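Local coordinates for gamma-glutamyltranspeptidase (Ggt) (Helicobacter pylori 26695, PDB 5BPK), which probably catalyses the hydrolysis of gamma-glutamyl compounds and the transfer of their gamma-glutamyl group to amino acids or peptides, at residues 37-42 with 50-55; 80-85 with 138-143. All coordinates share one frame; numbering follows the deposited sequence.

Contact 1 (37-42 with 50-55)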
ATOM      1  N   VAL A  37      17.553  19.366   3.442  1.00 17.18           N
ATOM      2  CA  VAL A  37      16.091  19.524   3.411  1.00 14.91           C
ATOM      3  C   VAL A  37      15.307  18.223   3.579  1.00 13.67           C
ATOM      4  O   VAL A  37      14.087  18.245   3.693  1.00 14.45           O
ATOM      5  CB  VAL A  37      15.619  20.219   2.104  1.00 13.53           C
ATOM      6  CG1 VAL A  37      16.248  21.622   2.007  1.00 15.30           C
ATOM      7  CG2 VAL A  37      15.947  19.370   0.873  1.00 16.11           C
ATOM      8  N   GLY A  38      15.998  17.093   3.609  1.00 13.94           N
ATOM      9  CA  GLY A  38      15.331  15.807   3.746  1.00 13.24           C
ATOM     10  C   GLY A  38      15.228  15.060   2.427  1.00 12.34           C
ATOM     11  O   GLY A  38      15.958  15.355   1.481  1.00 12.61           O
ATOM     12  N   LEU A  39      14.341  14.069   2.380  1.00 12.37           N
ATOM     13  CA  LEU A  39      14.157  13.234   1.189  1.00 10.89           C
ATOM     14  C   LEU A  39      12.685  12.988   0.910  1.00 10.56           C
ATOM     15  O   LEU A  39      11.872  12.852   1.835  1.00 11.37           O
ATOM     16  CB  LEU A  39      14.865  11.879   1.340  1.00 10.97           C
ATOM     17  CG  LEU A  39      16.392  11.885   1.274  1.00 11.01           C
ATOM     18  CD1 LEU A  39      16.964  10.513   1.624  1.00 12.46           C
ATOM     19  CD2 LEU A  39      16.869  12.333  -0.090  1.00 12.59           C
ATOM     20  N   ALA A  40      12.364  12.919  -0.374  1.00 12.39           N
ATOM     21  CA  ALA A  40      11.037  12.540  -0.857  1.00 13.22           C
ATOM     22  C   ALA A  40      11.250  11.433  -1.891  1.00 13.74           C
ATOM     23  O   ALA A  40      11.764  11.690  -2.984  1.00 14.80           O
ATOM     24  CB  ALA A  40      10.343  13.743  -1.472  1.00 12.76           C
ATOM     25  N   LEU A  41      10.885  10.206  -1.539  1.00 12.84           N
ATOM     26  CA  LEU A  41      11.179   9.044  -2.380  1.00 13.21           C
ATOM     27  C   LEU A  41       9.927   8.300  -2.812  1.00 11.58           C
ATOM     28  O   LEU A  41       9.092   7.934  -1.979  1.00 12.25           O
ATOM     29  CB  LEU A  41      12.098   8.073  -1.634  1.00 13.04           C
ATOM     30  CG  LEU A  41      13.483   8.551  -1.204  1.00 18.69           C
ATOM     31  CD1 LEU A  41      14.177   7.438  -0.434  1.00 22.43           C
ATOM     32  CD2 LEU A  41      14.288   8.965  -2.413  1.00 22.21           C
ATOM     33  N   SER A  42       9.825   8.082  -4.115  1.00 10.57           N
ATOM     34  CA  SER A  42       8.733   7.343  -4.728  1.00 12.01           C
ATOM     35  C   SER A  42       9.302   6.368  -5.757  1.00 11.91           C
ATOM     36  O   SER A  42      10.502   6.369  -6.030  1.00 13.42           O
ATOM     37  CB  SER A  42       7.758   8.305  -5.412  1.00 12.13           C
ATOM     38  OG  SER A  42       8.201   8.662  -6.718  1.00 11.95           O
ATOM     39  N   ILE A  50       9.838  15.897  -8.203  1.00 13.62           N
ATOM     40  CA  ILE A  50       8.820  16.899  -7.874  1.00 13.11           C
ATOM     41  C   ILE A  50       8.729  17.067  -6.347  1.00 13.61           C
ATOM     42  O   ILE A  50       8.753  18.191  -5.836  1.00 15.23           O
ATOM     43  CB  ILE A  50       7.448  16.533  -8.505  1.00 11.56           C
ATOM     44  CG1 ILE A  50       7.447  16.849 -10.005  1.00 12.33           C
ATOM     45  CG2 ILE A  50       6.316  17.274  -7.823  1.00 12.10           C
ATOM     46  CD1 ILE A  50       6.309  16.177 -10.769  1.00 13.72           C
ATOM     47  N   GLY A  51       8.649  15.950  -5.620  1.00 12.14           N
ATOM     48  CA  GLY A  51       8.612  15.997  -4.154  1.00 12.89           C
ATOM     49  C   GLY A  51       9.864  16.626  -3.556  1.00 13.14           C
ATOM     50  O   GLY A  51       9.794  17.424  -2.622  1.00 13.71           O
ATOM     51  N   GLN A  52      11.017  16.265  -4.106  1.00 12.27           N
ATOM     52  CA  GLN A  52      12.297  16.781  -3.618  1.00 13.05           C
ATOM     53  C   GLN A  52      12.409  18.295  -3.846  1.00 13.29           C
ATOM     54  O   GLN A  52      12.925  19.017  -2.986  1.00 13.64           O
ATOM     55  CB  GLN A  52      13.468  16.048  -4.290  1.00 13.86           C
ATOM     56  CG  GLN A  52      14.809  16.277  -3.584  1.00 12.56           C
ATOM     57  CD  GLN A  52      14.888  15.645  -2.200  1.00 12.43           C
ATOM     58  OE1 GLN A  52      14.339  14.564  -1.956  1.00 13.50           O
ATOM     59  NE2 GLN A  52      15.579  16.316  -1.287  1.00 13.02           N
ATOM     60  N   LYS A  53      11.931  18.770  -4.996  1.00 13.22           N
ATOM     61  CA  LYS A  53      11.918  20.197  -5.301  1.00 14.41           C
ATOM     62  C   LYS A  53      11.027  20.954  -4.315  1.00 13.84           C
ATOM     63  O   LYS A  53      11.385  22.049  -3.890  1.00 15.31           O
ATOM     64  CB  LYS A  53      11.478  20.439  -6.750  1.00 15.58           C
ATOM     65  CG  LYS A  53      11.477  21.897  -7.171  1.00 20.00           C
ATOM     66  CD  LYS A  53      11.398  22.023  -8.688  1.00 26.82           C
ATOM     67  N   VAL A  54       9.891  20.370  -3.920  1.00 13.64           N
ATOM     68  CA  VAL A  54       9.050  20.982  -2.880  1.00 13.09           C
ATOM     69  C   VAL A  54       9.830  21.190  -1.574  1.00 13.48           C
ATOM     70  O   VAL A  54       9.786  22.275  -0.990  1.00 14.67           O
ATOM     71  CB  VAL A  54       7.739  20.199  -2.627  1.00 13.63           C
ATOM     72  CG1 VAL A  54       7.021  20.737  -1.390  1.00 12.48           C
ATOM     73  CG2 VAL A  54       6.828  20.276  -3.859  1.00 16.29           C
ATOM     74  N   LEU A  55      10.570  20.176  -1.139  1.00 12.21           N
ATOM     75  CA  LEU A  55      11.440  20.323   0.030  1.00 12.51           C
ATOM     76  C   LEU A  55      12.520  21.396  -0.187  1.00 14.13           C
ATOM     77  O   LEU A  55      12.771  22.217   0.705  1.00 15.40           O
ATOM     78  CB  LEU A  55      12.095  18.999   0.412  1.00 12.94           C
ATOM     79  CG  LEU A  55      11.173  17.858   0.822  1.00 11.76           C
ATOM     80  CD1 LEU A  55      11.988  16.599   1.088  1.00 13.81           C
ATOM     81  CD2 LEU A  55      10.308  18.229   2.037  1.00 15.77           C
TER
HETATM   82  O   HOH W   1      14.226  12.502  -3.937  1.00 18.02           O
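In the strand-loop-helix unit near the start of the modelled chain, Q52 of helix 45-56 docks its side-chain amide on the backbone edge of strand 38-41, against G38 and A40. Strand 38-41 and the helix segment 50-55 run nearly antiparallel (157°), their axes 7.1 Å apart at closest. Q52 NE2 donates to G38 O over 3.0 Å. The bond is almost straight at 175°; the acceptor lies in the plane of the amide, while NE2 stands above the plane of the G38 carbonyl. Q52 OE1 accepts from A40 N, also at 3.0 Å, so one flat group bridges a carbonyl and an N-H two residues apart. A bend at chi2 (68°) turns CD off the line of the chain, and the amide it carries meets the strand. A water adds a second donor to OE1, 2.9 Å from Q52 OE1, and ties it to A40 O.

Apolar packing fills in beside this clamp. A40 CB comes within 3.6 Å of G51 C, resting on a helix residue with no side chain, which allows the strand close in. L55 CD1 packs against the strand backbone, 3.7 Å from L39 C, and V37 CG2 meets L55 CB at 3.9 Å as the two side chains cross obliquely. I68 of helix 61-75 also touches A40. L39, A40 and L41 pair with an antiparallel strand of the other chain, so the strand is bound by helix 45-56 through Q52 and joined to a neighbouring subunit as well. Such an interchain sheet with helices packed on it is consistent with the layered alpha-beta-beta-alpha architecture of Ntn hydrolases, with helix 45-56 packed on the strand.

Contact 2 (80-85 with 138-143)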
ATOM      1  N   GLY A  80      -0.188   4.697  -9.065  1.00 11.04           N
ATOM      2  CA  GLY A  80      -0.504   6.095  -8.775  1.00 10.53           C
ATOM      3  C   GLY A  80      -1.851   6.437  -9.393  1.00  8.72           C
ATOM      4  O   GLY A  80      -2.218   5.891 -10.442  1.00 12.81           O
ATOM      5  N   ASN A  81      -2.610   7.306  -8.743  1.00  9.83           N
ATOM      6  CA  ASN A  81      -4.018   7.470  -9.087  1.00  9.77           C
ATOM      7  C   ASN A  81      -4.693   8.677  -8.476  1.00 10.42           C
ATOM      8  O   ASN A  81      -4.247   9.206  -7.442  1.00 10.72           O
ATOM      9  CB  ASN A  81      -4.800   6.243  -8.603  1.00 10.86           C
ATOM     10  CG  ASN A  81      -4.842   6.147  -7.089  1.00  8.36           C
ATOM     11  OD1 ASN A  81      -5.767   6.685  -6.454  1.00 10.01           O
ATOM     12  ND2 ASN A  81      -3.824   5.492  -6.491  1.00 10.97           N
ATOM     13  N   ILE A  82      -5.802   9.067  -9.108  1.00 11.45           N
ATOM     14  CA  ILE A  82      -6.882   9.792  -8.433  1.00 11.29           C
ATOM     15  C   ILE A  82      -8.174   8.962  -8.326  1.00 12.05           C
ATOM     16  O   ILE A  82      -9.114   9.369  -7.654  1.00 12.21           O
ATOM     17  CB  ILE A  82      -7.180  11.164  -9.093  1.00 11.73           C
ATOM     18  CG1 ILE A  82      -7.623  11.023 -10.555  1.00 11.70           C
ATOM     19  CG2 ILE A  82      -5.953  12.059  -9.009  1.00 13.34           C
ATOM     20  CD1 ILE A  82      -8.117  12.324 -11.158  1.00 11.80           C
ATOM     21  N   GLY A  83      -8.228   7.800  -8.990  1.00 11.11           N
ATOM     22  CA  GLY A  83      -9.423   6.938  -8.952  1.00 10.53           C
ATOM     23  C   GLY A  83      -9.456   5.848  -7.899  1.00  9.34           C
ATOM     24  O   GLY A  83     -10.343   4.987  -7.934  1.00 11.29           O
ATOM     25  N   GLY A  84      -8.509   5.886  -6.961  1.00 10.02           N
ATOM     26  CA  GLY A  84      -8.393   4.873  -5.907  1.00 10.87           C
ATOM     27  C   GLY A  84      -8.385   5.491  -4.515  1.00 10.86           C
ATOM     28  O   GLY A  84      -9.143   6.405  -4.227  1.00 10.76           O
ATOM     29  N   GLY A  85      -7.506   4.997  -3.651  1.00 10.28           N
ATOM     30  CA  GLY A  85      -7.465   5.439  -2.262  1.00 11.15           C
ATOM     31  C   GLY A  85      -6.254   4.866  -1.560  1.00  9.70           C
ATOM     32  O   GLY A  85      -5.412   4.178  -2.172  1.00 10.42           O
ATOM     33  N   GLY A 138     -11.070   7.778  -2.767  1.00  9.50           N
ATOM     34  CA  GLY A 138     -10.670   8.610  -1.641  1.00 10.43           C
ATOM     35  C   GLY A 138      -9.430   9.456  -1.829  1.00 10.24           C
ATOM     36  O   GLY A 138      -9.193  10.356  -1.032  1.00 11.11           O
ATOM     37  N   THR A 139      -8.617   9.168  -2.858  1.00 10.93           N
ATOM     38  CA  THR A 139      -7.317   9.841  -3.005  1.00 10.35           C
ATOM     39  C   THR A 139      -7.380  11.362  -3.016  1.00 10.23           C
ATOM     40  O   THR A 139      -6.613  12.001  -2.316  1.00 10.77           O
ATOM     41  CB  THR A 139      -6.581   9.343  -4.240  1.00  9.26           C
ATOM     42  OG1 THR A 139      -6.275   7.960  -4.031  1.00  9.66           O
ATOM     43  CG2 THR A 139      -5.293  10.142  -4.527  1.00 11.42           C
ATOM     44  N   VAL A 140      -8.278  11.941  -3.808  1.00 11.13           N
ATOM     45  CA  VAL A 140      -8.312  13.397  -3.912  1.00 10.55           C
ATOM     46  C   VAL A 140      -8.684  14.030  -2.559  1.00  9.96           C
ATOM     47  O   VAL A 140      -8.078  15.033  -2.124  1.00 11.86           O
ATOM     48  CB  VAL A 140      -9.261  13.866  -5.023  1.00  9.92           C
ATOM     49  CG1 VAL A 140      -9.414  15.374  -4.990  1.00 13.20           C
ATOM     50  CG2 VAL A 140      -8.726  13.398  -6.402  1.00 13.92           C
ATOM     51  N   ALA A 141      -9.648  13.416  -1.882  1.00 11.19           N
ATOM     52  CA  ALA A 141     -10.049  13.850  -0.546  1.00 10.59           C
ATOM     53  C   ALA A 141      -8.897  13.718   0.458  1.00  9.83           C
ATOM     54  O   ALA A 141      -8.726  14.575   1.334  1.00 12.20           O
ATOM     55  CB  ALA A 141     -11.270  13.074  -0.087  1.00 12.53           C
ATOM     56  N   GLY A 142      -8.114  12.647   0.326  1.00  9.85           N
ATOM     57  CA  GLY A 142      -6.979  12.414   1.204  1.00 11.12           C
ATOM     58  C   GLY A 142      -5.888  13.448   1.009  1.00 10.98           C
ATOM     59  O   GLY A 142      -5.342  13.974   1.988  1.00 12.13           O
ATOM     60  N   MET A 143      -5.557  13.736  -0.252  1.00 10.85           N
ATOM     61  CA  MET A 143      -4.540  14.749  -0.540  1.00 12.14           C
ATOM     62  C   MET A 143      -4.942  16.095   0.037  1.00 13.71           C
ATOM     63  O   MET A 143      -4.130  16.759   0.688  1.00 13.85           O
ATOM     64  CB  MET A 143      -4.292  14.894  -2.046  1.00 12.77           C
ATOM     65  CG  MET A 143      -3.689  13.667  -2.730  1.00 13.08           C
ATOM     66  SD  MET A 143      -2.114  13.084  -2.070  1.00 13.95           S
ATOM     67  CE  MET A 143      -2.629  11.594  -1.244  1.00 17.22           C
TER
HETATM   68  O   HOH W   2     -10.172  10.492  -5.427  1.00 12.39           O
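Hydrogen bonds to two oxygens, N81 OD1 and G84 O, join the glycine-rich loop 80-85 to the start of helix 139-150. T139 OG1 donates to N81 OD1 over 2.8 Å, arriving tilted 20° from the plane of the side-chain carbonyl. Within the loop the same oxygen accepts from G84 N at 2.9 Å, an Asx motif in which the donor sits well above the plane of the carboxamide. CG of N81 sits between the backbone N and the carbonyl carbon (chi1 67°), and the OD1 it carries meets both donors; ND2 goes to A79 O. G84 O is gripped twice as well, by G138 N at 2.8 Å and by T139 N at 3.1 Å, the amide just before the helix and the first one in it.

One water extends the polar link: it donates to I82 O (2.7 Å) and accepts from V140 N (2.9 Å), serving another amide of the first turn.

Apolar contact is smaller. I82 and V140 lie side by side, pointing the same way, with I82 CB 3.8 Å from V140 CG2. F231 touches both side chains, while helix 214-226 contributes L216 and T219 to I82 and I223 to V140. T139 CG2 packs against the loop beside N81 O, a buried oxygen with no partner in the model.

The other subunit adds its own grip, N38 of that chain donating to G83 O, and G85 enters an antiparallel ladder with one of its strands. Together, the bonds satisfy the G138 amide and the first two amides of helix 139-150 with a loop oxygen and a water, fixing the loop's turn against the helix end; the positive end of the helix dipole would probably polarise the G84 carbonyl.

In the fold
Along the chain the two contacts come in series, contact 1 closing before contact 2 opens. Their centres are about 20 Å apart and their nearest atoms about 9 Å, so they do not touch. Helix 61-75 is common to both surroundings: I68 meets A40 of contact 1, while A73 and F70 reach I82 and M143 of contact 2. The other subunit borders both too, extending a beta ladder from each. Contact 1 lies peripherally, about 20 Å from the chain centre; contact 2 is more central, with G85 about 9 Å from the bound acivicin-related amino acid ligand, which probably marks the active site.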